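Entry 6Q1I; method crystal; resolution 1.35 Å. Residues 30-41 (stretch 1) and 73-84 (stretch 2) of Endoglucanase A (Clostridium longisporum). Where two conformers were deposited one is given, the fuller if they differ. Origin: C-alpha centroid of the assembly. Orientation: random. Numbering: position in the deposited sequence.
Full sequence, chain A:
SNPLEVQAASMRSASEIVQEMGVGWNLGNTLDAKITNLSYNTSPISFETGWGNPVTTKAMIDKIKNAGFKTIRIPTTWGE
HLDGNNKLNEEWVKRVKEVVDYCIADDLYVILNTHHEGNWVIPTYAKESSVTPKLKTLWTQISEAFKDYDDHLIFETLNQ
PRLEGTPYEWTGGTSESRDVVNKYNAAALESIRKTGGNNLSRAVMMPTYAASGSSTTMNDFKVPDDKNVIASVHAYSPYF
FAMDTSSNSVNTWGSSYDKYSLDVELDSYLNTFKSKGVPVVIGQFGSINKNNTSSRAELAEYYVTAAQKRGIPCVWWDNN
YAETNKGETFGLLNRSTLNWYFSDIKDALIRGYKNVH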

# COMPACT_ATOMS: atom_id res chain seq x y z
N THR A 30 2.46 6.47 9.92
CA THR A 30 3.56 6.10 10.80
C THR A 30 4.89 6.39 10.10
O THR A 30 5.30 7.55 10.07
CB THR A 30 3.36 4.65 11.25
OG1 THR A 30 2.04 4.53 11.81
CG2 THR A 30 4.34 4.25 12.32
N LEU A 31 5.57 5.40 9.52
CA LEU A 31 6.81 5.69 8.79
C LEU A 31 6.54 6.43 7.48
O LEU A 31 7.50 6.89 6.84
CB LEU A 31 7.61 4.41 8.54
CG LEU A 31 7.94 3.65 9.83
CD1 LEU A 31 8.66 2.36 9.50
CD2 LEU A 31 8.76 4.48 10.81
N ASP A 32 5.27 6.56 7.11
CA ASP A 32 4.82 7.32 5.96
C ASP A 32 4.45 8.75 6.30
O ASP A 32 4.29 9.57 5.38
CB ASP A 32 3.59 6.66 5.32
CG ASP A 32 2.50 6.29 6.32
OD1 ASP A 32 2.82 5.66 7.35
OD2 ASP A 32 1.32 6.60 6.06
N ALA A 33 4.29 9.08 7.58
CA ALA A 33 3.92 10.44 7.95
C ALA A 33 4.93 11.42 7.36
O ALA A 33 6.14 11.29 7.57
CB ALA A 33 3.87 10.58 9.48
N LYS A 34 4.43 12.39 6.59
CA LYS A 34 5.28 13.28 5.82
C LYS A 34 5.49 14.54 6.64
O LYS A 34 4.63 15.42 6.68
CB LYS A 34 4.67 13.59 4.46
CG LYS A 34 5.60 14.37 3.56
CD LYS A 34 4.94 14.74 2.24
CE LYS A 34 5.92 15.40 1.29
NZ LYS A 34 7.05 14.51 0.92
N ILE A 35 6.64 14.62 7.30
CA ILE A 35 6.95 15.69 8.23
C ILE A 35 8.05 16.52 7.60
O ILE A 35 9.20 16.07 7.50
CB ILE A 35 7.38 15.15 9.61
CG1 ILE A 35 6.46 14.02 10.07
CG2 ILE A 35 7.42 16.29 10.62
CD1 ILE A 35 5.01 14.40 10.21
N THR A 36 7.71 17.73 7.18
CA THR A 36 8.59 18.54 6.37
C THR A 36 9.18 19.74 7.13
O THR A 36 9.77 20.62 6.50
CB THR A 36 7.85 19.02 5.12
OG1 THR A 36 6.74 19.83 5.52
CG2 THR A 36 7.35 17.83 4.31
N ASN A 37 9.02 19.79 8.45
CA ASN A 37 9.57 20.88 9.26
C ASN A 37 10.72 20.42 10.15
O ASN A 37 11.08 21.13 11.09
CB ASN A 37 8.48 21.52 10.12
CG ASN A 37 7.91 20.58 11.15
OD1 ASN A 37 7.85 19.38 10.92
ND2 ASN A 37 7.51 21.11 12.29
N LEU A 38 11.31 19.26 9.86
CA LEU A 38 12.37 18.70 10.66
C LEU A 38 13.71 18.89 9.92
O LEU A 38 13.96 20.01 9.46
CB LEU A 38 12.04 17.25 11.04
CG LEU A 38 10.76 17.10 11.86
CD1 LEU A 38 10.47 15.62 12.10
CD2 LEU A 38 10.88 17.85 13.18
N SER A 39 14.56 17.88 9.80
CA SER A 39 15.77 17.90 9.00
C SER A 39 16.11 16.44 8.71
O SER A 39 15.61 15.54 9.38
CB SER A 39 16.94 18.53 9.75
OG SER A 39 17.38 17.65 10.77
N TYR A 40 16.96 16.21 7.71
CA TYR A 40 17.25 14.83 7.32
C TYR A 40 18.02 14.07 8.40
O TYR A 40 18.05 12.84 8.35
CB TYR A 40 17.99 14.77 5.98
CG TYR A 40 19.38 15.35 6.00
CD1 TYR A 40 20.45 14.61 6.48
CD2 TYR A 40 19.62 16.62 5.51
CE1 TYR A 40 21.73 15.13 6.49
CE2 TYR A 40 20.89 17.14 5.51
CZ TYR A 40 21.94 16.40 6.00
OH TYR A 40 23.20 16.93 6.01
N ASN A 41 18.62 14.76 9.37
CA ASN A 41 19.37 14.13 10.44
C ASN A 41 18.57 14.03 11.74
O ASN A 41 19.11 13.57 12.74
CB ASN A 41 20.67 14.90 10.71
CG ASN A 41 21.82 14.42 9.86
OD1 ASN A 41 21.75 13.38 9.20
ND2 ASN A 41 22.91 15.18 9.88
N ARG A 73 1.64 -4.15 5.30
CA ARG A 73 2.28 -3.13 4.47
C ARG A 73 2.82 -2.04 5.39
O ARG A 73 2.12 -1.59 6.30
CB ARG A 73 1.28 -2.57 3.45
CG ARG A 73 1.83 -1.51 2.50
CD ARG A 73 0.92 -1.37 1.33
NE ARG A 73 1.17 -0.32 0.34
CZ ARG A 73 0.59 0.88 0.32
NH1 ARG A 73 -0.17 1.29 1.33
NH2 ARG A 73 0.78 1.69 -0.71
N ILE A 74 4.09 -1.71 5.18
CA ILE A 74 4.79 -0.67 5.95
C ILE A 74 4.98 0.51 5.00
O ILE A 74 6.03 0.65 4.36
CB ILE A 74 6.13 -1.19 6.50
CG1 ILE A 74 5.91 -2.45 7.34
CG2 ILE A 74 6.84 -0.10 7.32
CD1 ILE A 74 7.19 -3.10 7.82
N PRO A 75 3.98 1.38 4.87
CA PRO A 75 4.15 2.55 4.01
C PRO A 75 5.24 3.44 4.60
O PRO A 75 5.25 3.71 5.80
CB PRO A 75 2.77 3.20 4.02
CG PRO A 75 2.18 2.80 5.35
CD PRO A 75 2.69 1.40 5.58
N THR A 76 6.18 3.86 3.76
CA THR A 76 7.37 4.56 4.23
C THR A 76 7.67 5.74 3.32
O THR A 76 7.78 5.56 2.10
CB THR A 76 8.58 3.61 4.28
OG1 THR A 76 8.26 2.49 5.12
CG2 THR A 76 9.80 4.30 4.85
N THR A 77 7.77 6.93 3.90
CA THR A 77 8.11 8.15 3.16
C THR A 77 9.59 8.45 3.39
O THR A 77 10.03 8.57 4.53
CB THR A 77 7.21 9.30 3.59
OG1 THR A 77 5.86 8.98 3.22
CG2 THR A 77 7.63 10.63 2.94
N TRP A 78 10.35 8.53 2.29
CA TRP A 78 11.81 8.54 2.36
C TRP A 78 12.45 9.88 2.05
O TRP A 78 13.57 10.13 2.50
CB TRP A 78 12.40 7.51 1.39
CG TRP A 78 11.97 6.09 1.58
CD1 TRP A 78 10.86 5.51 1.04
CD2 TRP A 78 12.63 5.06 2.33
NE1 TRP A 78 10.79 4.20 1.40
CE2 TRP A 78 11.85 3.89 2.21
CE3 TRP A 78 13.79 5.01 3.10
CZ2 TRP A 78 12.21 2.69 2.81
CZ3 TRP A 78 14.14 3.82 3.69
CH2 TRP A 78 13.35 2.68 3.56
N GLY A 79 11.79 10.74 1.27
CA GLY A 79 12.48 11.89 0.71
C GLY A 79 13.08 12.82 1.76
O GLY A 79 14.16 13.38 1.55
N GLU A 80 12.38 13.02 2.88
CA GLU A 80 12.84 13.89 3.95
C GLU A 80 14.08 13.35 4.65
O GLU A 80 14.65 14.06 5.50
CB GLU A 80 11.71 14.09 4.96
CG GLU A 80 10.59 15.02 4.51
CD GLU A 80 9.65 14.42 3.47
OE1 GLU A 80 9.53 13.18 3.38
OE2 GLU A 80 9.00 15.22 2.77
N HIS A 81 14.48 12.12 4.35
CA HIS A 81 15.61 11.46 4.99
C HIS A 81 16.83 11.41 4.09
O HIS A 81 17.83 10.80 4.47
CB HIS A 81 15.17 10.06 5.44
CG HIS A 81 13.93 10.09 6.27
ND1 HIS A 81 13.92 10.55 7.56
CD2 HIS A 81 12.64 9.82 5.96
CE1 HIS A 81 12.69 10.53 8.03
NE2 HIS A 81 11.89 10.09 7.07
N LEU A 82 16.78 12.05 2.93
CA LEU A 82 17.90 12.14 2.02
C LEU A 82 18.67 13.43 2.26
O LEU A 82 18.08 14.50 2.43
CB LEU A 82 17.38 12.15 0.58
CG LEU A 82 16.69 10.89 0.06
CD1 LEU A 82 15.95 11.18 -1.23
CD2 LEU A 82 17.71 9.79 -0.15
N ASP A 83 20.00 13.33 2.28
CA ASP A 83 20.84 14.51 2.39
C ASP A 83 21.02 15.15 1.01
O ASP A 83 20.40 14.73 0.03
CB ASP A 83 22.14 14.19 3.14
CG ASP A 83 23.15 13.38 2.32
OD1 ASP A 83 22.98 13.20 1.10
OD2 ASP A 83 24.14 12.92 2.93
N GLY A 84 21.85 16.18 0.93
CA GLY A 84 22.01 16.90 -0.32
C GLY A 84 22.68 16.10 -1.42
O GLY A 84 22.64 16.52 -2.58
O HOH W 1 4.54 2.90 8.38
O HOH W 2 9.14 9.79 6.86
O HOH W 3 8.60 12.60 6.12
O HOH W 4 16.26 10.97 8.74
O HOH W 5 23.53 17.45 2.95

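Two segments of chain that form no sheet or helix with each other can still be held in register if backbone groups, a charged pair and a few ordered waters divide the work along their length. The contact between residues 30-41 and 73-84 of this endoglucanase illustrates the principle, burying 645 Å² when both sides are summed.

Stretch 1 opens with a type I beta turn from Thr 30 to Ala 33, closed by the bond from Ala 33 N to Thr 30 O (3.1 Å). Thr 30 does not touch the other stretch, but its N donates to Asp 32 OD1 at 2.7 Å, so the aspartate side chain braces the turn from within. Within the turn, Leu 31 meets its partner in two ways. Its side chain, directed toward stretch 2, brings CD1 to 3.8 Å from Ile 74 CG2, an apolar contact between buried residues. Its carbonyl receives a nearly linear hydrogen bond from Thr 77, with N to O at 3.0 Å and an angle of 171° at the hydrogen. The same Leu 31 O lies 3.5 Å from Thr 76 CA, a CA-H...O contact that adds to the main bond.

Proximity alone is not bonding, as the next residue shows. Asp 32 N comes within 3.1 Å of Pro 75 O, yet the angle is too poor for a hydrogen bond. Water 1 instead links the neighbouring Leu 31 N (2.9 Å from the water O) to Pro 75 O (2.8 Å from the same atom). Asp 32 engages stretch 2 through its carbonyl: Thr 77 OG1 donates to Asp 32 O at 2.7 Å. Thr 77 thus grips two successive carbonyls of the turn, one with its backbone and one with its side chain.

Ala 33 points its CB away, but its carbonyl reaches across through water 3, whose O is 3.1 Å from Ala 33 O, 3.1 Å from Ile 35 N and 3.0 Å from Glu 80 OE1. Beside this bridge, Lys 34 starts sideways and extends through three t torsions before chi4 turns to p, placing NZ 2.8 Å from Glu 80 OE2 in a hydrogen-bonded salt bridge. Glu 80 therefore uses one carboxylate oxygen for the lysine and the other for water. Its aliphatic part is also engaged, with CG 3.5 Å from Ile 35 O, while Thr 36 CG2 packs 3.5 Å from Glu 80 OE2.

Asn 37 and Leu 38 make no contact. Ser 39 barely touches Glu 80, and the approach closes at Tyr 40, whose CA lies 3.3 Å from Glu 80 O in a second CA-H...O contact. The tyrosine ring receives Asp 83 CB over one face, 3.6 Å from the centroid and 17° off the normal, a CH-pi interaction. Water 4 joins Tyr 40 O (2.6 Å from the water O) to His 81 ND1 (2.7 Å from it), a water bridge at this end of the contact.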